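Local atomic coordinates of conserved protein with 2 CBS domains (Pyrobaculum aerophilum, PDB entry 2RIF), a protein that binds adenosine monophosphate through a pair of CBS domains and probably serves as a sensor of adenine nucleotides. Residues P50-S55 with P72-A77; P14-P19 with N34-A39; I101-V106 with V114-I119. All coordinates share one frame; numbering follows the deposited sequence.

Contact 1 of 3, residues P50-S55 with P72-A77. With CS (cesium ion), chain E; AMP (adenosine monophosphate), chain H.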
loop_
_atom_site.group_PDB
_atom_site.type_symbol
_atom_site.label_atom_id
_atom_site.label_comp_id
_atom_site.label_asym_id
_atom_site.label_seq_id
_atom_site.Cartn_x
_atom_site.Cartn_y
_atom_site.Cartn_z
ATOM N N PRO A 50 -12.310 6.786 -16.702
ATOM C CA PRO A 50 -12.289 6.248 -15.344
ATOM C C PRO A 50 -13.343 6.916 -14.465
ATOM O O PRO A 50 -13.370 8.143 -14.360
ATOM C CB PRO A 50 -10.878 6.584 -14.854
ATOM C CG PRO A 50 -10.491 7.788 -15.616
ATOM C CD PRO A 50 -11.187 7.711 -16.944
ATOM N N VAL A 51 -14.205 6.111 -13.850
ATOM C CA VAL A 51 -15.279 6.624 -12.995
ATOM C C VAL A 51 -15.001 6.420 -11.503
ATOM O O VAL A 51 -15.619 7.078 -10.662
ATOM C CB VAL A 51 -16.639 5.978 -13.343
ATOM C CG1 VAL A 51 -17.059 6.362 -14.752
ATOM C CG2 VAL A 51 -16.585 4.463 -13.180
ATOM N N ALA A 52 -14.086 5.508 -11.179
ATOM C CA ALA A 52 -13.739 5.227 -9.790
ATOM C C ALA A 52 -12.454 4.417 -9.681
ATOM O O ALA A 52 -11.895 3.981 -10.691
ATOM C CB ALA A 52 -14.876 4.485 -9.104
ATOM N N VAL A 53 -11.990 4.230 -8.448
ATOM C CA VAL A 53 -10.849 3.369 -8.166
ATOM C C VAL A 53 -11.149 2.505 -6.948
ATOM O O VAL A 53 -11.863 2.931 -6.032
ATOM C CB VAL A 53 -9.555 4.172 -7.906
ATOM C CG1 VAL A 53 -9.142 4.933 -9.152
ATOM C CG2 VAL A 53 -9.728 5.115 -6.716
ATOM N N VAL A 54 -10.613 1.288 -6.956
ATOM C CA VAL A 54 -10.742 0.376 -5.831
ATOM C C VAL A 54 -9.361 -0.142 -5.465
ATOM O O VAL A 54 -8.664 -0.718 -6.307
ATOM C CB VAL A 54 -11.649 -0.825 -6.163
ATOM C CG1 VAL A 54 -11.748 -1.767 -4.963
ATOM C CG2 VAL A 54 -13.032 -0.350 -6.579
ATOM N N SER A 55 -8.971 0.073 -4.211
ATOM C CA SER A 55 -7.709 -0.449 -3.695
ATOM C C SER A 55 -7.944 -1.703 -2.868
ATOM O O SER A 55 -9.058 -1.967 -2.414
ATOM C CB SER A 55 -7.008 0.597 -2.822
ATOM O OG SER A 55 -5.938 0.019 -2.091
ATOM N N PRO A 72 -21.618 -5.453 -5.434
ATOM C CA PRO A 72 -20.929 -4.546 -6.349
ATOM C C PRO A 72 -19.746 -3.839 -5.689
ATOM O O PRO A 72 -19.757 -3.609 -4.479
ATOM C CB PRO A 72 -22.019 -3.539 -6.729
ATOM C CG PRO A 72 -22.942 -3.534 -5.574
ATOM C CD PRO A 72 -22.941 -4.938 -5.039
ATOM N N ALA A 73 -18.736 -3.508 -6.489
ATOM C CA ALA A 73 -17.524 -2.854 -5.994
ATOM C C ALA A 73 -17.663 -1.336 -5.914
ATOM O O ALA A 73 -16.936 -0.687 -5.162
ATOM C CB ALA A 73 -16.340 -3.216 -6.879
ATOM N N MET A 74 -18.592 -0.771 -6.683
ATOM C CA MET A 74 -18.720 0.685 -6.787
ATOM C C MET A 74 -18.937 1.383 -5.438
ATOM O O MET A 74 -18.316 2.414 -5.183
ATOM C CB MET A 74 -19.831 1.069 -7.781
ATOM C CG MET A 74 -19.758 2.507 -8.283
ATOM S SD MET A 74 -18.253 2.868 -9.221
ATOM C CE MET A 74 -18.534 4.588 -9.641
ATOM N N PRO A 75 -19.807 0.829 -4.569
ATOM C CA PRO A 75 -20.013 1.466 -3.261
ATOM C C PRO A 75 -18.770 1.529 -2.361
ATOM O O PRO A 75 -18.686 2.421 -1.514
ATOM C CB PRO A 75 -21.106 0.601 -2.617
ATOM C CG PRO A 75 -21.823 -0.007 -3.764
ATOM C CD PRO A 75 -20.757 -0.279 -4.778
ATOM N N ILE A 76 -17.826 0.601 -2.537
ATOM C CA ILE A 76 -16.563 0.649 -1.786
ATOM C C ILE A 76 -15.443 1.400 -2.527
ATOM O O ILE A 76 -14.346 1.561 -1.987
ATOM C CB ILE A 76 -16.068 -0.761 -1.343
ATOM C CG1 ILE A 76 -15.642 -1.625 -2.537
ATOM C CG2 ILE A 76 -17.147 -1.465 -0.530
ATOM C CD1 ILE A 76 -14.759 -2.804 -2.147
ATOM N N ALA A 77 -15.730 1.884 -3.736
ATOM C CA ALA A 77 -14.735 2.582 -4.561
ATOM C C ALA A 77 -14.702 4.083 -4.271
ATOM O O ALA A 77 -15.548 4.597 -3.538
ATOM C CB ALA A 77 -15.012 2.336 -6.042
HETATM CS CS CS E . -15.597 4.697 -0.151
HETATM P P AMP H . -3.833 2.947 -1.434
HETATM O O1P AMP H . -3.140 3.217 -0.125
HETATM O O2P AMP H . -3.323 3.786 -2.577
HETATM O O3P AMP H . -3.974 1.485 -1.774
HETATM O "O5'" AMP H . -5.351 3.433 -1.182
HETATM C "C5'" AMP H . -5.836 3.805 0.114
HETATM C "C4'" AMP H . -7.198 4.478 0.007
HETATM O "O4'" AMP H . -7.107 5.607 -0.867
HETATM C "C3'" AMP H . -8.247 3.553 -0.581
HETATM O "O3'" AMP H . -9.500 3.746 0.083
HETATM C "C2'" AMP H . -8.321 3.948 -2.040
HETATM O "O2'" AMP H . -9.615 3.724 -2.604
HETATM C "C1'" AMP H . -7.937 5.421 -2.019
HETATM N N9 AMP H . -7.203 5.808 -3.246
HETATM C C8 AMP H . -5.997 5.353 -3.636
HETATM N N7 AMP H . -5.610 5.913 -4.808
HETATM C C5 AMP H . -6.590 6.750 -5.182
HETATM C C6 AMP H . -6.829 7.660 -6.317
HETATM N N6 AMP H . -5.918 7.780 -7.308
HETATM N N1 AMP H . -7.990 8.353 -6.325
HETATM C C2 AMP H . -8.907 8.236 -5.344
HETATM N N3 AMP H . -8.747 7.432 -4.284
HETATM C C4 AMP H . -7.635 6.677 -4.149
HETATM O O HOH W 1 -18.002 5.266 -2.495
HETATM O O HOH W 2 -13.010 4.551 1.381
#
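V51 meets M74 near the start of strand 50-55, where the two side chains cross at about a right angle and V51 CG2 stands 4.0 Å from M74 CE. The methionine chain starts away from the strand, but a bend at chi2 (63°) swings its sulfur and methyl back over it. A52 is the next to be covered: its CB lies 3.7 Å from M74 CE and equally close to the methyl of A77. V51 and A52 together face L41, a classic beta bulge.

V53 turns its side chain the other way and lays CG2 3.5 Å from N3 of an AMP adenine, while its carbonyl O approaches A77 CB. V54 CG2 presses on A77 CB at 3.4 Å, and V54 CG1, held anti to the backbone N (chi1 179°), reaches I76 CD1 at 4.3 Å. The 3-10 turn 74-76, tied by A77 N to M74 O, presents A77 CB, the I76 tip and the M74 methyl to the strand; A77 O, just after it, binds a cesium ion at 3.4 Å, along with two waters. S55 closes the strand as N-cap of helix 56-64, its OG capping R57 N and donating to O3P of the same AMP in a doubtfully short bond. Thus 72-77 packs on one face of the strand, while V53 and S55 join N78 in an AMP site typical of CBS domains.

Contact 2 of 3, residues P14-P19 with N34-A39. With AMP (adenosine monophosphate), chain G.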
loop_
_atom_site.group_PDB
_atom_site.type_symbol
_atom_site.label_atom_id
_atom_site.label_comp_id
_atom_site.label_asym_id
_atom_site.label_seq_id
_atom_site.Cartn_x
_atom_site.Cartn_y
_atom_site.Cartn_z
ATOM N N PRO A 14 0.249 -1.222 -19.127
ATOM C CA PRO A 14 -1.114 -0.825 -19.481
ATOM C C PRO A 14 -2.033 -0.833 -18.256
ATOM O O PRO A 14 -1.868 -1.687 -17.383
ATOM C CB PRO A 14 -1.561 -1.899 -20.483
ATOM C CG PRO A 14 -0.331 -2.593 -20.911
ATOM C CD PRO A 14 0.648 -2.472 -19.800
ATOM N N PRO A 15 -3.005 0.097 -18.201
ATOM C CA PRO A 15 -3.862 0.246 -17.021
ATOM C C PRO A 15 -4.653 -1.014 -16.662
ATOM O O PRO A 15 -5.305 -1.603 -17.524
ATOM C CB PRO A 15 -4.813 1.384 -17.415
ATOM C CG PRO A 15 -4.787 1.418 -18.896
ATOM C CD PRO A 15 -3.406 1.008 -19.287
ATOM N N VAL A 16 -4.575 -1.416 -15.395
ATOM C CA VAL A 16 -5.355 -2.528 -14.869
ATOM C C VAL A 16 -6.723 -1.983 -14.483
ATOM O O VAL A 16 -6.829 -1.154 -13.578
ATOM C CB VAL A 16 -4.688 -3.150 -13.628
ATOM C CG1 VAL A 16 -5.590 -4.207 -13.002
ATOM C CG2 VAL A 16 -3.333 -3.741 -13.996
ATOM N N SER A 17 -7.767 -2.439 -15.171
ATOM C CA SER A 17 -9.103 -1.894 -14.960
ATOM C C SER A 17 -10.216 -2.918 -15.147
ATOM O O SER A 17 -10.028 -3.953 -15.784
ATOM C CB SER A 17 -9.337 -0.723 -15.916
ATOM O OG SER A 17 -9.303 -1.155 -17.263
ATOM N N LEU A 18 -11.372 -2.610 -14.569
ATOM C CA LEU A 18 -12.586 -3.394 -14.761
ATOM C C LEU A 18 -13.743 -2.437 -15.030
ATOM O O LEU A 18 -13.638 -1.248 -14.732
ATOM C CB LEU A 18 -12.910 -4.231 -13.519
ATOM C CG LEU A 18 -11.876 -5.247 -13.028
ATOM C CD1 LEU A 18 -10.763 -4.553 -12.258
ATOM C CD2 LEU A 18 -12.540 -6.304 -12.152
ATOM N N PRO A 19 -14.846 -2.943 -15.608
ATOM C CA PRO A 19 -16.037 -2.104 -15.729
ATOM C C PRO A 19 -16.631 -1.793 -14.356
ATOM O O PRO A 19 -16.489 -2.596 -13.431
ATOM C CB PRO A 19 -17.003 -2.968 -16.552
ATOM C CG PRO A 19 -16.151 -3.984 -17.222
ATOM C CD PRO A 19 -15.011 -4.236 -16.296
ATOM N N ASN A 34 -2.798 -9.342 -11.480
ATOM C CA ASN A 34 -1.826 -8.361 -11.974
ATOM C C ASN A 34 -0.779 -7.945 -10.937
ATOM O O ASN A 34 0.177 -7.248 -11.275
ATOM C CB ASN A 34 -2.560 -7.121 -12.487
ATOM C CG ASN A 34 -3.401 -7.411 -13.714
ATOM O OD1 ASN A 34 -2.869 -7.692 -14.786
ATOM N ND2 ASN A 34 -4.719 -7.334 -13.565
ATOM N N ARG A 35 -0.961 -8.374 -9.687
ATOM C CA ARG A 35 -0.054 -8.040 -8.581
ATOM C C ARG A 35 0.091 -6.526 -8.383
ATOM O O ARG A 35 1.201 -5.986 -8.361
ATOM C CB ARG A 35 1.313 -8.715 -8.764
ATOM C CG ARG A 35 1.238 -10.229 -8.708
ATOM C CD ARG A 35 2.608 -10.874 -8.791
ATOM N NE ARG A 35 2.512 -12.332 -8.739
ATOM C CZ ARG A 35 2.353 -13.052 -7.626
ATOM N NH1 ARG A 35 2.268 -12.467 -6.433
ATOM N NH2 ARG A 35 2.277 -14.376 -7.707
ATOM N N VAL A 36 -1.052 -5.861 -8.237
ATOM C CA VAL A 36 -1.103 -4.418 -8.027
ATOM C C VAL A 36 -2.012 -4.091 -6.841
ATOM O O VAL A 36 -2.794 -4.931 -6.391
ATOM C CB VAL A 36 -1.597 -3.680 -9.290
ATOM C CG1 VAL A 36 -0.637 -3.919 -10.451
ATOM C CG2 VAL A 36 -3.009 -4.118 -9.657
ATOM N N GLY A 37 -1.899 -2.864 -6.345
ATOM C CA GLY A 37 -2.638 -2.435 -5.163
ATOM C C GLY A 37 -3.944 -1.726 -5.465
ATOM O O GLY A 37 -4.793 -1.599 -4.585
ATOM N N LEU A 38 -4.106 -1.269 -6.705
ATOM C CA LEU A 38 -5.274 -0.488 -7.104
ATOM C C LEU A 38 -5.830 -0.977 -8.437
ATOM O O LEU A 38 -5.088 -1.484 -9.278
ATOM C CB LEU A 38 -4.885 0.987 -7.229
ATOM C CG LEU A 38 -6.005 2.024 -7.367
ATOM C CD1 LEU A 38 -6.454 2.517 -5.994
ATOM C CD2 LEU A 38 -5.541 3.193 -8.222
ATOM N N ALA A 39 -7.143 -0.834 -8.607
ATOM C CA ALA A 39 -7.815 -1.137 -9.868
ATOM C C ALA A 39 -8.731 0.023 -10.230
ATOM O O ALA A 39 -9.481 0.513 -9.387
ATOM C CB ALA A 39 -8.615 -2.421 -9.747
HETATM P P AMP G . 1.471 -1.395 -6.710
HETATM O O1P AMP G . 1.592 -2.611 -5.836
HETATM O O2P AMP G . 0.141 -1.296 -7.415
HETATM O O3P AMP G . 1.948 -0.111 -6.084
HETATM O "O5'" AMP G . 2.589 -1.685 -7.830
HETATM C "C5'" AMP G . 2.289 -2.130 -9.149
HETATM C "C4'" AMP G . 3.105 -1.326 -10.155
HETATM O "O4'" AMP G . 2.399 -1.293 -11.397
HETATM C "C3'" AMP G . 3.348 0.118 -9.728
HETATM O "O3'" AMP G . 4.747 0.355 -9.534
HETATM C "C2'" AMP G . 2.767 0.974 -10.837
HETATM O "O2'" AMP G . 3.784 1.535 -11.669
HETATM C "C1'" AMP G . 1.926 0.025 -11.670
HETATM N N9 AMP G . 0.481 0.091 -11.332
HETATM C C8 AMP G . -0.082 0.233 -10.116
HETATM N N7 AMP G . -1.441 0.238 -10.211
HETATM C C5 AMP G . -1.754 0.091 -11.511
HETATM C C6 AMP G . -2.988 0.012 -12.328
HETATM N N6 AMP G . -4.207 0.097 -11.749
HETATM N N1 AMP G . -2.850 -0.139 -13.667
HETATM C C2 AMP G . -1.642 -0.222 -14.263
HETATM N N3 AMP G . -0.490 -0.158 -13.582
HETATM C C4 AMP G . -0.481 -0.006 -12.238
#
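The backbones of V16, just before strand 17-19, and A39 in the parallel strand 38-42 come together, V16 O lying 3.8 Å from A39 CA. The backbone bonds of V16 and L18 go one step further along, to V40. Before strand 38-42 the chain leaves helix 24-34 through a Schellman motif whose C-prime residue, R35, has positive phi (57°); this turn brings G37 N to 2.8 Å from O2P of an AMP. V16 takes the adenine end of that nucleotide: its N donates an almost straight bond to N1 at 2.8 Å (178°), while N6 gives weak bonds to V16 O and L38 O.

The side chain of V16 enters from the opposite direction to that of N34. Its CG1, anti to the backbone N (chi1 174°), touches N34 ND2 at 3.3 Å, and its CG2 lies 3.7 Å from N34 CG. The amide thus spreads over both methyls while ND2 is satisfied by E30 O. With an alanine here, E30 O would probably lose this donor and a gap would open beside the methyls of V16. V36 CG2 adds a looser touch to V16 CG1 at 4.2 Å, and L18 CD1 packs on A39 CB at 3.9 Å. The contact closes a beta-alpha-beta crossover, with V27 and L31 of helix 24-34 covering A39 and strand 50-55 flanking it through a bond between A39 and V54.

Contact 3 of 3, residues I101-V106 with V114-I119. With AMP (adenosine monophosphate), chain H; AMP (adenosine monophosphate), chain G.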
loop_
_atom_site.group_PDB
_atom_site.type_symbol
_atom_site.label_atom_id
_atom_site.label_comp_id
_atom_site.label_asym_id
_atom_site.label_seq_id
_atom_site.Cartn_x
_atom_site.Cartn_y
_atom_site.Cartn_z
ATOM N N ILE A 101 -2.662 8.974 -0.111
ATOM C CA ILE A 101 -2.896 7.854 -1.026
ATOM C C ILE A 101 -1.566 7.419 -1.634
ATOM O O ILE A 101 -0.609 8.194 -1.663
ATOM C CB ILE A 101 -3.917 8.204 -2.148
ATOM C CG1 ILE A 101 -3.451 9.404 -2.981
ATOM C CG2 ILE A 101 -5.296 8.475 -1.549
ATOM C CD1 ILE A 101 -4.444 9.839 -4.040
ATOM N N ARG A 102 -1.507 6.177 -2.106
ATOM C CA ARG A 102 -0.285 5.628 -2.686
ATOM C C ARG A 102 -0.431 5.378 -4.188
ATOM O O ARG A 102 0.383 4.671 -4.788
ATOM C CB ARG A 102 0.099 4.337 -1.960
ATOM C CG ARG A 102 0.403 4.541 -0.472
ATOM C CD ARG A 102 0.628 3.229 0.280
ATOM N NE ARG A 102 -0.566 2.386 0.274
ATOM C CZ ARG A 102 -0.702 1.255 0.962
ATOM N NH1 ARG A 102 0.282 0.790 1.727
ATOM N NH2 ARG A 102 -1.839 0.576 0.870
ATOM N N HIS A 103 -1.467 5.962 -4.789
ATOM C CA HIS A 103 -1.696 5.857 -6.232
ATOM C C HIS A 103 -2.285 7.148 -6.786
ATOM O O HIS A 103 -2.952 7.895 -6.068
ATOM C CB HIS A 103 -2.661 4.711 -6.560
ATOM C CG HIS A 103 -2.142 3.354 -6.205
ATOM N ND1 HIS A 103 -2.297 2.804 -4.951
ATOM C CD2 HIS A 103 -1.489 2.427 -6.945
ATOM C CE1 HIS A 103 -1.753 1.601 -4.931
ATOM N NE2 HIS A 103 -1.254 1.348 -6.129
ATOM N N VAL A 104 -2.030 7.396 -8.068
ATOM C CA VAL A 104 -2.673 8.483 -8.807
ATOM C C VAL A 104 -2.986 7.996 -10.223
ATOM O O VAL A 104 -2.141 7.380 -10.876
ATOM C CB VAL A 104 -1.797 9.758 -8.874
ATOM C CG1 VAL A 104 -1.649 10.377 -7.494
ATOM C CG2 VAL A 104 -0.437 9.453 -9.475
ATOM N N VAL A 105 -4.204 8.267 -10.681
ATOM C CA VAL A 105 -4.658 7.827 -11.996
ATOM C C VAL A 105 -4.197 8.814 -13.063
ATOM O O VAL A 105 -4.617 9.969 -13.068
ATOM C CB VAL A 105 -6.196 7.716 -12.053
ATOM C CG1 VAL A 105 -6.648 7.244 -13.431
ATOM C CG2 VAL A 105 -6.707 6.777 -10.967
ATOM N N VAL A 106 -3.341 8.355 -13.969
ATOM C CA VAL A 106 -2.832 9.210 -15.036
ATOM C C VAL A 106 -3.802 9.210 -16.218
ATOM O O VAL A 106 -4.090 8.156 -16.787
ATOM C CB VAL A 106 -1.439 8.757 -15.514
ATOM C CG1 VAL A 106 -0.893 9.725 -16.553
ATOM C CG2 VAL A 106 -0.481 8.647 -14.332
ATOM N N VAL A 114 -4.954 6.743 -19.293
ATOM C CA VAL A 114 -3.659 6.447 -19.906
ATOM C C VAL A 114 -2.932 5.386 -19.084
ATOM O O VAL A 114 -2.389 4.425 -19.634
ATOM C CB VAL A 114 -2.777 7.710 -20.005
ATOM C CG1 VAL A 114 -1.412 7.367 -20.584
ATOM C CG2 VAL A 114 -3.465 8.771 -20.851
ATOM N N GLY A 115 -2.922 5.568 -17.767
ATOM C CA GLY A 115 -2.284 4.614 -16.865
ATOM C C GLY A 115 -2.463 4.968 -15.401
ATOM O O GLY A 115 -3.248 5.854 -15.053
ATOM N N VAL A 116 -1.728 4.264 -14.544
ATOM C CA VAL A 116 -1.770 4.496 -13.105
ATOM C C VAL A 116 -0.354 4.538 -12.545
ATOM O O VAL A 116 0.461 3.664 -12.829
ATOM C CB VAL A 116 -2.563 3.392 -12.384
ATOM C CG1 VAL A 116 -2.385 3.493 -10.867
ATOM C CG2 VAL A 116 -4.036 3.458 -12.767
ATOM N N LEU A 117 -0.079 5.563 -11.746
ATOM C CA LEU A 117 1.220 5.740 -11.119
ATOM C C LEU A 117 1.089 5.384 -9.641
ATOM O O LEU A 117 0.028 5.576 -9.044
ATOM C CB LEU A 117 1.680 7.190 -11.286
ATOM C CG LEU A 117 3.176 7.453 -11.432
ATOM C CD1 LEU A 117 3.741 6.739 -12.654
ATOM C CD2 LEU A 117 3.419 8.951 -11.524
ATOM N N SER A 118 2.172 4.871 -9.063
ATOM C CA SER A 118 2.186 4.416 -7.674
ATOM C C SER A 118 3.325 5.062 -6.894
ATOM O O SER A 118 4.324 5.486 -7.473
ATOM C CB SER A 118 2.333 2.890 -7.635
ATOM O OG SER A 118 2.714 2.424 -6.353
ATOM N N ILE A 119 3.170 5.118 -5.572
ATOM C CA ILE A 119 4.230 5.602 -4.682
ATOM C C ILE A 119 5.507 4.759 -4.841
ATOM O O ILE A 119 6.610 5.224 -4.565
ATOM C CB ILE A 119 3.764 5.588 -3.202
ATOM C CG1 ILE A 119 4.709 6.410 -2.324
ATOM C CG2 ILE A 119 3.657 4.158 -2.681
ATOM C CD1 ILE A 119 4.179 6.640 -0.927
HETATM P P AMP H . -3.833 2.947 -1.434
HETATM O O1P AMP H . -3.140 3.217 -0.125
HETATM O O2P AMP H . -3.323 3.786 -2.577
HETATM O O3P AMP H . -3.974 1.485 -1.774
HETATM O "O5'" AMP H . -5.351 3.433 -1.182
HETATM C "C5'" AMP H . -5.836 3.805 0.114
HETATM C "C4'" AMP H . -7.198 4.478 0.007
HETATM O "O4'" AMP H . -7.107 5.607 -0.867
HETATM C "C3'" AMP H . -8.247 3.553 -0.581
HETATM O "O3'" AMP H . -9.500 3.746 0.083
HETATM C "C2'" AMP H . -8.321 3.948 -2.040
HETATM O "O2'" AMP H . -9.615 3.724 -2.604
HETATM C "C1'" AMP H . -7.937 5.421 -2.019
HETATM N N9 AMP H . -7.203 5.808 -3.246
HETATM C C8 AMP H . -5.997 5.353 -3.636
HETATM N N7 AMP H . -5.610 5.913 -4.808
HETATM C C5 AMP H . -6.590 6.750 -5.182
HETATM C C6 AMP H . -6.829 7.660 -6.317
HETATM N N6 AMP H . -5.918 7.780 -7.308
HETATM N N1 AMP H . -7.990 8.353 -6.325
HETATM C C2 AMP H . -8.907 8.236 -5.344
HETATM N N3 AMP H . -8.747 7.432 -4.284
HETATM C C4 AMP H . -7.635 6.677 -4.149
HETATM P P AMP G . 1.471 -1.395 -6.710
HETATM O O1P AMP G . 1.592 -2.611 -5.836
HETATM O O2P AMP G . 0.141 -1.296 -7.415
HETATM O O3P AMP G . 1.948 -0.111 -6.084
HETATM O "O5'" AMP G . 2.589 -1.685 -7.830
HETATM C "C5'" AMP G . 2.289 -2.130 -9.149
HETATM C "C4'" AMP G . 3.105 -1.326 -10.155
HETATM O "O4'" AMP G . 2.399 -1.293 -11.397
HETATM C "C3'" AMP G . 3.348 0.118 -9.728
HETATM O "O3'" AMP G . 4.747 0.355 -9.534
HETATM C "C2'" AMP G . 2.767 0.974 -10.837
HETATM O "O2'" AMP G . 3.784 1.535 -11.669
HETATM C "C1'" AMP G . 1.926 0.025 -11.670
HETATM N N9 AMP G . 0.481 0.091 -11.332
HETATM C C8 AMP G . -0.082 0.233 -10.116
HETATM N N7 AMP G . -1.441 0.238 -10.211
HETATM C C5 AMP G . -1.754 0.091 -11.511
HETATM C C6 AMP G . -2.988 0.012 -12.328
HETATM N N6 AMP G . -4.207 0.097 -11.749
HETATM N N1 AMP G . -2.850 -0.139 -13.667
HETATM C C2 AMP G . -1.642 -0.222 -14.263
HETATM N N3 AMP G . -0.490 -0.158 -13.582
HETATM C C4 AMP G . -0.481 -0.006 -12.238
#
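H103 and S118 face each other at the mouth of an antiparallel beta hairpin, strands 103-107 and 113-118 of a CBS domain, whose segment axes make an angle of 162°. Backbone bonds hold the hairpin together. V104 and L117 form a hydrogen-bonded pair, with V104 N 2.9 Å from L117 O and a matching return bond. At the far end V114 and G115 both face V106 in a classic beta bulge, so V106 O accepts two donors, V114 N and G115 N, each at 3.0 Å. Beyond the strand end, I119 N binds R102 O from above its carbonyl plane.

On the face carrying V104, V106 and L117 the contacts are apolar, unlike that of H103, V116 and S118. V104 and L117 lie side by side, V104 CG2 being 3.6 Å from L117 CB, and V106 CG2 also leans on L117. A92 and M96 of helix 89-99 cover V104.

Polar contacts grip two nucleotides. The R102 chain, bent at chi3 (-63°), sets NE 2.7 Å from O1P of one AMP, which lies at the guanidinium edge; NH2 adds a weak bond to the same O1P and a salt bridge to E56 of the second subunit. The H103 ring meets both phosphates at its edge: ND1 donates to O2P of that AMP at 2.8 Å, and NE2 to O2P of the other AMP at 3.3 Å. Two donating nitrogens between two phosphates are consistent with a positively charged ring.

Apolar contact and capping serve the second nucleotide. V116 rests on its adenine, CB lying 3.4 Å from C6. S118 OG, anti to its own backbone N (chi1 164°), caps R120 N and donates to the O3P of this AMP at 2.7 Å.

Contacts 1 and 2 share one three-stranded sheet, their centres 12 Å apart. V54 O lies 2.8 Å from A39 N, a probable backbone bond between strands 50-55 and 38-42. Contact 3 belongs to the other sheet, and the two sheets meet through side chains: V53 CG1 packs on V105 CG2 at 3.6 Å, and L38 CD2 on H103 CB at 3.7 Å. The nucleotides occupy this junction. Contacts 1 and 3 bind one AMP, which L38 of contact 2 also touches; contacts 2 and 3 bind the other, so that 101-106 with 114-119 takes part in both sites. The principle is that each site draws on both halves of a CBS pair.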